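Local coordinates for putative polysaccharide binding proteins (DUF1812) (Bacteroides thetaiotaomicron VPI-5482, PDB 3GF8), which is probably an outer-membrane lipoprotein of the FimB/Mfa2 family that takes part in anchoring or assembling fimbriae, at residues Asp103-Leu108 with Ser186-Asp191; Met80-Ala85 with Tyr89-Leu94; Leu245-Ala250 with His289-Glu294. All coordinates share one frame; numbering follows the deposited sequence.

Contact 1. Residues Asp103-Leu108 with Ser186-Asp191; sequences DLKLKL and SLLDDD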
loop_
_atom_site.group_PDB
_atom_site.type_symbol
_atom_site.label_atom_id
_atom_site.label_comp_id
_atom_site.label_asym_id
_atom_site.label_seq_id
_atom_site.Cartn_x
_atom_site.Cartn_y
_atom_site.Cartn_z
ATOM N N ASP A 103 1.396 19.577 -8.162
ATOM C CA ASP A 103 1.477 18.978 -9.505
ATOM C C ASP A 103 1.920 17.517 -9.522
ATOM O O ASP A 103 1.786 16.838 -10.559
ATOM C CB ASP A 103 2.464 19.740 -10.396
ATOM C CG ASP A 103 1.980 21.138 -10.754
ATOM O OD1 ASP A 103 0.765 21.325 -10.913
ATOM O OD2 ASP A 103 2.817 22.058 -10.867
ATOM N N LEU A 104 2.537 17.071 -8.429
ATOM C CA LEU A 104 3.140 15.735 -8.350
ATOM C C LEU A 104 2.068 14.711 -7.973
ATOM O O LEU A 104 1.456 14.800 -6.896
ATOM C CB LEU A 104 4.271 15.692 -7.307
ATOM C CG LEU A 104 5.103 14.407 -7.291
ATOM C CD1 LEU A 104 5.744 14.269 -8.617
ATOM C CD2 LEU A 104 6.165 14.389 -6.201
ATOM N N LYS A 105 1.828 13.757 -8.869
ATOM C CA LYS A 105 0.788 12.771 -8.640
ATOM C C LYS A 105 1.295 11.447 -9.160
ATOM O O LYS A 105 2.030 11.416 -10.118
ATOM C CB LYS A 105 -0.463 13.168 -9.390
ATOM C CG LYS A 105 -0.922 14.589 -9.098
ATOM C CD LYS A 105 -2.184 14.915 -9.838
ATOM C CE LYS A 105 -2.714 16.236 -9.367
ATOM N NZ LYS A 105 -3.618 16.770 -10.358
ATOM N N LEU A 106 0.872 10.362 -8.527
ATOM C CA LEU A 106 1.271 9.026 -8.906
ATOM C C LEU A 106 -0.031 8.314 -9.230
ATOM O O LEU A 106 -1.007 8.387 -8.473
ATOM C CB LEU A 106 2.035 8.372 -7.775
ATOM C CG LEU A 106 2.581 6.936 -7.963
ATOM C CD1 LEU A 106 3.830 6.695 -7.148
ATOM C CD2 LEU A 106 1.550 5.933 -7.588
ATOM N N LYS A 107 -0.074 7.672 -10.387
ATOM C CA LYS A 107 -1.278 6.958 -10.780
ATOM C C LYS A 107 -0.935 5.520 -11.139
ATOM O O LYS A 107 -0.017 5.270 -11.910
ATOM C CB LYS A 107 -1.984 7.683 -11.923
ATOM C CG LYS A 107 -3.246 6.987 -12.338
ATOM C CD LYS A 107 -3.907 7.626 -13.531
ATOM C CE LYS A 107 -5.006 8.592 -13.096
ATOM N NZ LYS A 107 -5.635 9.286 -14.249
ATOM N N LEU A 108 -1.634 4.561 -10.528
ATOM C CA LEU A 108 -1.497 3.154 -10.926
ATOM C C LEU A 108 -2.003 3.029 -12.362
ATOM O O LEU A 108 -3.087 3.521 -12.678
ATOM C CB LEU A 108 -2.322 2.243 -10.005
ATOM C CG LEU A 108 -2.402 0.744 -10.275
ATOM C CD1 LEU A 108 -1.036 0.078 -10.188
ATOM C CD2 LEU A 108 -3.426 0.059 -9.288
ATOM N N SER A 186 -2.393 11.400 -0.243
ATOM C CA SER A 186 -3.841 11.277 -0.162
ATOM C C SER A 186 -4.418 10.760 -1.466
ATOM O O SER A 186 -3.846 10.930 -2.554
ATOM C CB SER A 186 -4.487 12.617 0.212
ATOM O OG SER A 186 -4.309 13.578 -0.832
ATOM N N LEU A 187 -5.564 10.118 -1.351
ATOM C CA LEU A 187 -6.251 9.588 -2.520
ATOM C C LEU A 187 -6.909 10.727 -3.300
ATOM O O LEU A 187 -7.794 11.408 -2.807
ATOM C CB LEU A 187 -7.279 8.541 -2.125
ATOM C CG LEU A 187 -6.809 7.108 -1.810
ATOM C CD1 LEU A 187 -5.766 7.098 -0.777
ATOM C CD2 LEU A 187 -8.025 6.320 -1.338
ATOM N N LEU A 188 -6.435 10.941 -4.519
ATOM C CA LEU A 188 -7.051 11.869 -5.459
ATOM C C LEU A 188 -8.273 11.217 -6.090
ATOM O O LEU A 188 -8.459 9.999 -6.005
ATOM C CB LEU A 188 -6.036 12.257 -6.550
ATOM C CG LEU A 188 -4.718 12.830 -6.027
ATOM C CD1 LEU A 188 -3.748 13.250 -7.160
ATOM C CD2 LEU A 188 -4.991 14.023 -5.085
ATOM N N ASP A 189 -9.099 12.030 -6.735
ATOM C CA ASP A 189 -10.251 11.519 -7.450
ATOM C C ASP A 189 -9.732 10.655 -8.589
ATOM O O ASP A 189 -8.709 10.967 -9.205
ATOM C CB ASP A 189 -11.127 12.661 -7.980
ATOM C CG ASP A 189 -11.942 13.345 -6.861
ATOM O OD1 ASP A 189 -11.799 12.957 -5.681
ATOM O OD2 ASP A 189 -12.729 14.265 -7.147
ATOM N N ASP A 190 -10.414 9.551 -8.835
ATOM C CA ASP A 190 -9.969 8.568 -9.828
ATOM C C ASP A 190 -11.140 7.662 -10.119
ATOM O O ASP A 190 -12.154 7.726 -9.427
ATOM C CB ASP A 190 -8.748 7.784 -9.311
ATOM C CG ASP A 190 -8.002 7.009 -10.427
ATOM O OD1 ASP A 190 -8.336 7.153 -11.621
ATOM O OD2 ASP A 190 -7.084 6.221 -10.106
ATOM N N ASP A 191 -11.038 6.870 -11.181
ATOM C CA ASP A 191 -12.006 5.799 -11.403
ATOM C C ASP A 191 -11.899 4.772 -10.321
ATOM O O ASP A 191 -10.852 4.640 -9.702
ATOM C CB ASP A 191 -11.737 5.115 -12.738
ATOM C CG ASP A 191 -12.051 6.014 -13.903
ATOM O OD1 ASP A 191 -13.143 6.609 -13.878
ATOM O OD2 ASP A 191 -11.223 6.147 -14.823
#
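Lys105 faces Leu188 and Lys107 faces Asp190 as strand 105-108 and the irregular loop 186-191 run the same general way past each other. The CA atoms of Lys105 and Leu188 lie 8.5 Å apart and those of Lys107 and Asp190 8.9 Å, and no hydrogen bond joins the two backbones, so side chains alone carry the contact. Leu188 points its side chain at the strand, and a single methyl, CD1, does the touching: it lies across the aliphatic stem of Lys105, 3.5 Å from CD, the two chains meeting at about a right angle. A lysine suits this partly exposed edge because its methylenes give the leucine an apolar surface while its ammonium group can probably reach solvent. Lys107 bends at CG-CD (chi3 -96°), which leaves CE 3.9 Å from Asp190 OD1. Lys107 NZ stays 4.3 Å from Asp190 OD1, a charge attraction too long for a salt bridge. The stronger mate of Asp190 is Arg110, bound through OD2, while OD1 accepts the backbone N of Asp191 at 2.8 Å from above the carboxylate plane. With the carboxylate of Asp190 cut back to an alanine, Arg110 would probably lose its salt-bridge partner and the Asp191 amide this acceptor. His180 of strand 180-182 touches all four side chains and bonds to the loop backbone at Leu188 and Asp189. The loop thus borders the outer face of the three-stranded antiparallel sheet 89-91, 105-108, 180-182; on the opposite face, Leu104 and Leu106 pack on Met80 and Trp82 of strand 75-83, and Leu108 on Tyr89 and Met120.

Contact 2. Residues Met80-Ala85 with Tyr89-Leu94; sequences MAWAGA and YDITSL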
loop_
_atom_site.group_PDB
_atom_site.type_symbol
_atom_site.label_atom_id
_atom_site.label_comp_id
_atom_site.label_asym_id
_atom_site.label_seq_id
_atom_site.Cartn_x
_atom_site.Cartn_y
_atom_site.Cartn_z
HETATM N N MSE A 80 10.571 15.250 -0.415
HETATM C CA MSE A 80 9.712 14.098 -0.234
HETATM C C MSE A 80 10.233 13.027 -1.176
HETATM O O MSE A 80 11.161 13.285 -1.921
HETATM C CB MSE A 80 8.206 14.441 -0.421
HETATM C CG MSE A 80 7.765 15.046 -1.732
HETATM SE SE MSE A 80 7.557 13.761 -3.123
HETATM C CE MSE A 80 6.157 12.586 -2.387
ATOM N N ALA A 81 9.684 11.816 -1.109
ATOM C CA ALA A 81 10.132 10.781 -2.011
ATOM C C ALA A 81 9.031 9.788 -2.365
ATOM O O ALA A 81 8.023 9.713 -1.682
ATOM C CB ALA A 81 11.328 10.057 -1.440
ATOM N N TRP A 82 9.227 9.086 -3.490
ATOM C CA TRP A 82 8.510 7.852 -3.796
ATOM C C TRP A 82 9.581 6.788 -3.946
ATOM O O TRP A 82 10.632 7.015 -4.559
ATOM C CB TRP A 82 7.733 7.960 -5.099
ATOM C CG TRP A 82 6.497 8.768 -5.035
ATOM C CD1 TRP A 82 6.280 9.988 -5.627
ATOM C CD2 TRP A 82 5.274 8.423 -4.361
ATOM N NE1 TRP A 82 5.000 10.419 -5.351
ATOM C CE2 TRP A 82 4.363 9.480 -4.583
ATOM C CE3 TRP A 82 4.859 7.318 -3.599
ATOM C CZ2 TRP A 82 3.070 9.471 -4.064
ATOM C CZ3 TRP A 82 3.582 7.304 -3.089
ATOM C CH2 TRP A 82 2.694 8.364 -3.326
ATOM N N ALA A 83 9.332 5.635 -3.340
ATOM C CA ALA A 83 10.301 4.566 -3.319
ATOM C C ALA A 83 9.625 3.323 -3.885
ATOM O O ALA A 83 8.440 3.090 -3.663
ATOM C CB ALA A 83 10.839 4.321 -1.885
ATOM N N GLY A 84 10.412 2.534 -4.621
ATOM C CA GLY A 84 9.899 1.370 -5.319
ATOM C C GLY A 84 9.153 1.586 -6.636
ATOM O O GLY A 84 8.802 0.602 -7.260
ATOM N N ALA A 85 8.909 2.841 -7.071
ATOM C CA ALA A 85 8.029 3.078 -8.230
ATOM C C ALA A 85 8.761 2.716 -9.519
ATOM O O ALA A 85 9.818 3.271 -9.825
ATOM C CB ALA A 85 7.480 4.523 -8.283
ATOM N N TYR A 89 3.483 2.341 -12.294
ATOM C CA TYR A 89 2.996 3.646 -11.927
ATOM C C TYR A 89 3.485 4.698 -12.899
ATOM O O TYR A 89 4.614 4.622 -13.350
ATOM C CB TYR A 89 3.506 3.981 -10.533
ATOM C CG TYR A 89 3.387 2.847 -9.563
ATOM C CD1 TYR A 89 2.170 2.549 -8.990
ATOM C CD2 TYR A 89 4.479 2.075 -9.206
ATOM C CE1 TYR A 89 2.018 1.518 -8.085
ATOM C CE2 TYR A 89 4.339 1.040 -8.276
ATOM C CZ TYR A 89 3.097 0.769 -7.718
ATOM O OH TYR A 89 2.883 -0.274 -6.803
ATOM N N ASP A 90 2.616 5.667 -13.206
ATOM C CA ASP A 90 3.039 6.934 -13.819
ATOM C C ASP A 90 3.090 7.993 -12.769
ATOM O O ASP A 90 2.084 8.241 -12.092
ATOM C CB ASP A 90 2.062 7.396 -14.910
ATOM C CG ASP A 90 2.067 6.463 -16.120
ATOM O OD1 ASP A 90 3.166 6.130 -16.648
ATOM O OD2 ASP A 90 0.969 6.040 -16.518
ATOM N N ILE A 91 4.243 8.635 -12.655
ATOM C CA ILE A 91 4.409 9.780 -11.776
ATOM C C ILE A 91 4.522 10.975 -12.710
ATOM O O ILE A 91 5.305 10.952 -13.647
ATOM C CB ILE A 91 5.676 9.658 -10.903
ATOM C CG1 ILE A 91 5.650 8.340 -10.083
ATOM C CG2 ILE A 91 5.811 10.892 -9.992
ATOM C CD1 ILE A 91 7.047 7.912 -9.433
ATOM N N THR A 92 3.732 12.013 -12.484
ATOM C CA THR A 92 3.786 13.202 -13.341
ATOM C C THR A 92 5.221 13.755 -13.423
ATOM O O THR A 92 5.992 13.681 -12.444
ATOM C CB THR A 92 2.816 14.289 -12.840
ATOM O OG1 THR A 92 3.024 14.488 -11.464
ATOM C CG2 THR A 92 1.338 13.861 -12.990
ATOM N N SER A 93 5.585 14.278 -14.588
ATOM C CA SER A 93 6.877 14.969 -14.764
ATOM C C SER A 93 6.756 16.437 -14.612
ATOM O O SER A 93 5.951 17.095 -15.295
ATOM C CB SER A 93 7.477 14.748 -16.142
ATOM O OG SER A 93 7.471 13.400 -16.396
ATOM N N LEU A 94 7.625 16.951 -13.766
ATOM C CA LEU A 94 7.553 18.331 -13.313
ATOM C C LEU A 94 8.577 19.172 -14.067
ATOM O O LEU A 94 9.581 18.673 -14.580
ATOM C CB LEU A 94 7.806 18.381 -11.795
ATOM C CG LEU A 94 6.760 17.719 -10.875
ATOM C CD1 LEU A 94 6.989 18.167 -9.441
ATOM C CD2 LEU A 94 5.294 17.945 -11.255
#
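Ala85 meets both Tyr89 and Ile91 inside a beta-arch: strand 75-83 belongs to one sheet, strand 89-91 to another, and the short turn between them carries the chain across. The two strands share no hydrogen bonds and are joined through side chains, consistent with the beta-sandwich folds of the transthyretin clan to which this family is assigned. The main bump is the ethyl arm of Ile91. Its CG1 stands anti to the carbonyl carbon (chi1 -56°) and the arm is extended beyond, carrying CD1 into the hollow between Ala85 and Trp82. There Ile91 CD1 rests 3.6 Å from Ala85 CB and 4.4 Å from Trp82 CB, approaching the indole obliquely. The small side chain of Ala85 leaves room for CD1, and its methyl sits between Ile91 CD1 and the ring of Tyr89. Gly84, just past the end of strand 75-83, takes a positive phi (79°), a conformation that comes easily to a residue without a side chain, and it starts the turn that brings Ala85 round. Two residues apart on one strand, Tyr89 and Ile91 both face inward, whereas the exposed Asp90 between them points away from 80-85. Leu106 of the neighbouring strand 105-108 touches Trp82, Tyr89 and Ile91 and so closes the packing between them, while Trp82 also makes an edge-to-face stack with Tyr125. Tyrosine suits its place by joining an apolar ring to a polar end: Tyr89 CD2 lies 3.8 Å from Ala85 CA, and Tyr89 OH is hydrogen-bonded to the backbone O of Glu121.

Contact 3. Residues Leu245-Ala250 with His289-Glu294; sequences LAMTNA and HRIQEE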
loop_
_atom_site.group_PDB
_atom_site.type_symbol
_atom_site.label_atom_id
_atom_site.label_comp_id
_atom_site.label_asym_id
_atom_site.label_seq_id
_atom_site.Cartn_x
_atom_site.Cartn_y
_atom_site.Cartn_z
ATOM N N LEU A 245 -11.570 -5.057 8.899
ATOM C CA LEU A 245 -10.259 -4.870 9.506
ATOM C C LEU A 245 -10.355 -3.926 10.715
ATOM O O LEU A 245 -9.671 -4.135 11.704
ATOM C CB LEU A 245 -9.232 -4.377 8.476
ATOM C CG LEU A 245 -8.823 -5.427 7.428
ATOM C CD1 LEU A 245 -8.033 -4.781 6.356
ATOM C CD2 LEU A 245 -8.046 -6.552 8.027
ATOM N N ALA A 246 -11.222 -2.910 10.642
ATOM C CA ALA A 246 -11.392 -1.978 11.763
ATOM C C ALA A 246 -11.940 -2.693 12.999
ATOM O O ALA A 246 -11.508 -2.384 14.095
ATOM C CB ALA A 246 -12.294 -0.743 11.366
HETATM N N MSE A 247 -12.861 -3.648 12.830
HETATM C CA MSE A 247 -13.447 -4.452 13.915
HETATM C C MSE A 247 -12.334 -5.253 14.637
HETATM O O MSE A 247 -12.529 -5.758 15.716
HETATM C CB MSE A 247 -14.530 -5.462 13.380
HETATM C CG MSE A 247 -15.914 -4.904 12.759
HETATM SE SE MSE A 247 -17.085 -6.265 11.739
HETATM C CE MSE A 247 -17.706 -5.201 10.223
ATOM N N THR A 248 -11.172 -5.429 14.013
ATOM C CA THR A 248 -10.195 -6.315 14.622
ATOM C C THR A 248 -9.427 -5.536 15.656
ATOM O O THR A 248 -9.712 -4.351 15.904
ATOM C CB THR A 248 -9.256 -6.956 13.601
ATOM O OG1 THR A 248 -8.474 -5.946 12.963
ATOM C CG2 THR A 248 -10.058 -7.749 12.560
ATOM N N ASN A 249 -8.443 -6.183 16.256
ATOM C CA ASN A 249 -7.650 -5.557 17.328
ATOM C C ASN A 249 -6.278 -5.039 16.903
ATOM O O ASN A 249 -5.377 -4.892 17.740
ATOM C CB ASN A 249 -7.467 -6.592 18.461
ATOM C CG ASN A 249 -6.793 -7.930 17.974
ATOM O OD1 ASN A 249 -6.749 -8.264 16.760
ATOM N ND2 ASN A 249 -6.278 -8.691 18.940
ATOM N N ALA A 250 -6.094 -4.785 15.608
ATOM C CA ALA A 250 -4.754 -4.424 15.076
ATOM C C ALA A 250 -3.708 -5.450 15.572
ATOM O O ALA A 250 -2.605 -5.118 16.041
ATOM C CB ALA A 250 -4.375 -3.022 15.481
ATOM N N HIS A 289 -11.692 -13.616 14.975
ATOM C CA HIS A 289 -12.754 -12.631 15.274
ATOM C C HIS A 289 -14.150 -13.092 14.804
ATOM O O HIS A 289 -14.359 -13.363 13.609
ATOM C CB HIS A 289 -12.437 -11.298 14.602
ATOM C CG HIS A 289 -11.083 -10.766 14.945
ATOM N ND1 HIS A 289 -10.780 -10.245 16.185
ATOM C CD2 HIS A 289 -9.951 -10.670 14.210
ATOM C CE1 HIS A 289 -9.518 -9.856 16.197
ATOM N NE2 HIS A 289 -8.990 -10.107 15.011
ATOM N N ARG A 290 -15.085 -13.214 15.752
ATOM C CA ARG A 290 -16.506 -13.446 15.465
ATOM C C ARG A 290 -17.086 -12.234 14.719
ATOM O O ARG A 290 -16.772 -11.095 15.038
ATOM C CB ARG A 290 -17.288 -13.634 16.763
ATOM C CG ARG A 290 -18.786 -14.033 16.601
ATOM C CD ARG A 290 -18.883 -15.520 16.240
ATOM N NE ARG A 290 -20.231 -16.110 16.299
ATOM C CZ ARG A 290 -21.199 -15.939 15.395
ATOM N NH1 ARG A 290 -20.992 -15.157 14.335
ATOM N NH2 ARG A 290 -22.388 -16.551 15.560
ATOM N N ILE A 291 -17.887 -12.470 13.689
ATOM C CA ILE A 291 -18.508 -11.354 13.001
ATOM C C ILE A 291 -19.906 -11.285 13.545
ATOM O O ILE A 291 -20.616 -12.279 13.561
ATOM C CB ILE A 291 -18.505 -11.496 11.494
ATOM C CG1 ILE A 291 -17.066 -11.630 10.988
ATOM C CG2 ILE A 291 -19.199 -10.269 10.866
ATOM C CD1 ILE A 291 -16.292 -10.291 10.957
ATOM N N GLN A 292 -20.282 -10.128 14.065
ATOM C CA GLN A 292 -21.658 -9.962 14.561
ATOM C C GLN A 292 -22.572 -9.778 13.359
ATOM O O GLN A 292 -22.344 -8.901 12.508
ATOM C CB GLN A 292 -21.787 -8.765 15.522
ATOM C CG GLN A 292 -20.961 -8.876 16.803
ATOM C CD GLN A 292 -21.211 -10.180 17.554
ATOM O OE1 GLN A 292 -22.355 -10.579 17.748
ATOM N NE2 GLN A 292 -20.140 -10.847 17.978
ATOM N N GLU A 293 -23.590 -10.618 13.285
ATOM C CA GLU A 293 -24.505 -10.646 12.125
ATOM C C GLU A 293 -24.980 -9.255 11.674
ATOM O O GLU A 293 -24.994 -8.946 10.474
ATOM C CB GLU A 293 -25.701 -11.572 12.396
ATOM C CG GLU A 293 -26.119 -12.313 11.166
ATOM C CD GLU A 293 -27.216 -13.319 11.403
ATOM O OE1 GLU A 293 -27.349 -13.843 12.549
ATOM O OE2 GLU A 293 -27.925 -13.589 10.405
ATOM N N GLU A 294 -25.289 -8.400 12.638
ATOM C CA GLU A 294 -25.743 -7.028 12.345
ATOM C C GLU A 294 -24.646 -6.204 11.652
ATOM O O GLU A 294 -24.934 -5.217 10.997
ATOM C CB GLU A 294 -26.212 -6.304 13.630
ATOM C CG GLU A 294 -27.317 -7.029 14.444
ATOM C CD GLU A 294 -26.836 -8.275 15.243
ATOM O OE1 GLU A 294 -25.612 -8.545 15.284
ATOM O OE2 GLU A 294 -27.686 -8.989 15.828
HETATM O O HOH W 1 -6.440 -9.458 13.958
#
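A CH-pi contact between Thr248 and His289, extended by a water bridge, joins the loop that follows helix 241-246 to the last strand, 287-290, at the surface of the protein. Thr248 CB lies over one face of the imidazole, 3.9 Å from its centroid and 29° off the ring normal, and its methyl CG2 comes within 3.4 Å of His289 CD2. A threonine fits here because its two branches do different work. A chi1 of 64° sets OG1 between the backbone N and the carbonyl carbon, facing Leu245 O, which also accepts Thr248 N at 3.0 Å, and puts CG2 anti to the carbonyl carbon, over the ring. Asn249 approaches the ring edge instead, with OD1 3.2 Å from His289 CE1 and the amide plane 77° from that of the ring. A water in the ring plane donates to Asn249 OD1 and hydrogen-bonds His289 NE2 at 2.8 Å. Further along, the selenium of Met247 lies near Ile291 CD1, though Met247 was modelled in two conformers, which makes this contact doubtful. Behind the loop, Leu245 packs on strands 266-273 and 279-284, and Thr248 on Tyr260 of helix 257-263. The arrangement is that of a beta-hairpin, strands 279-284 and 287-290, with the loop leaving a short helix packed against it through Thr248 and Asn249.

Overall arrangement
Contacts 1 and 2 are neighbours, their centres about 11 Å apart, and share the small antiparallel sheet in which strands 89-91 and 105-108 pair; Asp103 O and Thr92 OG1, 2.8 Å apart, probably bond across that seam. They serve its two faces. Contact 2 is buried and wholly apolar, whereas contact 1 is a surface contact in which lysine stems, a leucine and a carboxylate meet. Contact 3, also at the surface, stands apart on the late strands, about 30 Å from contact 1 and 35 Å from contact 2 between centres, on the far side of the chain's centre from contact 2. It alone of the three relies on a ring face and a bridging water.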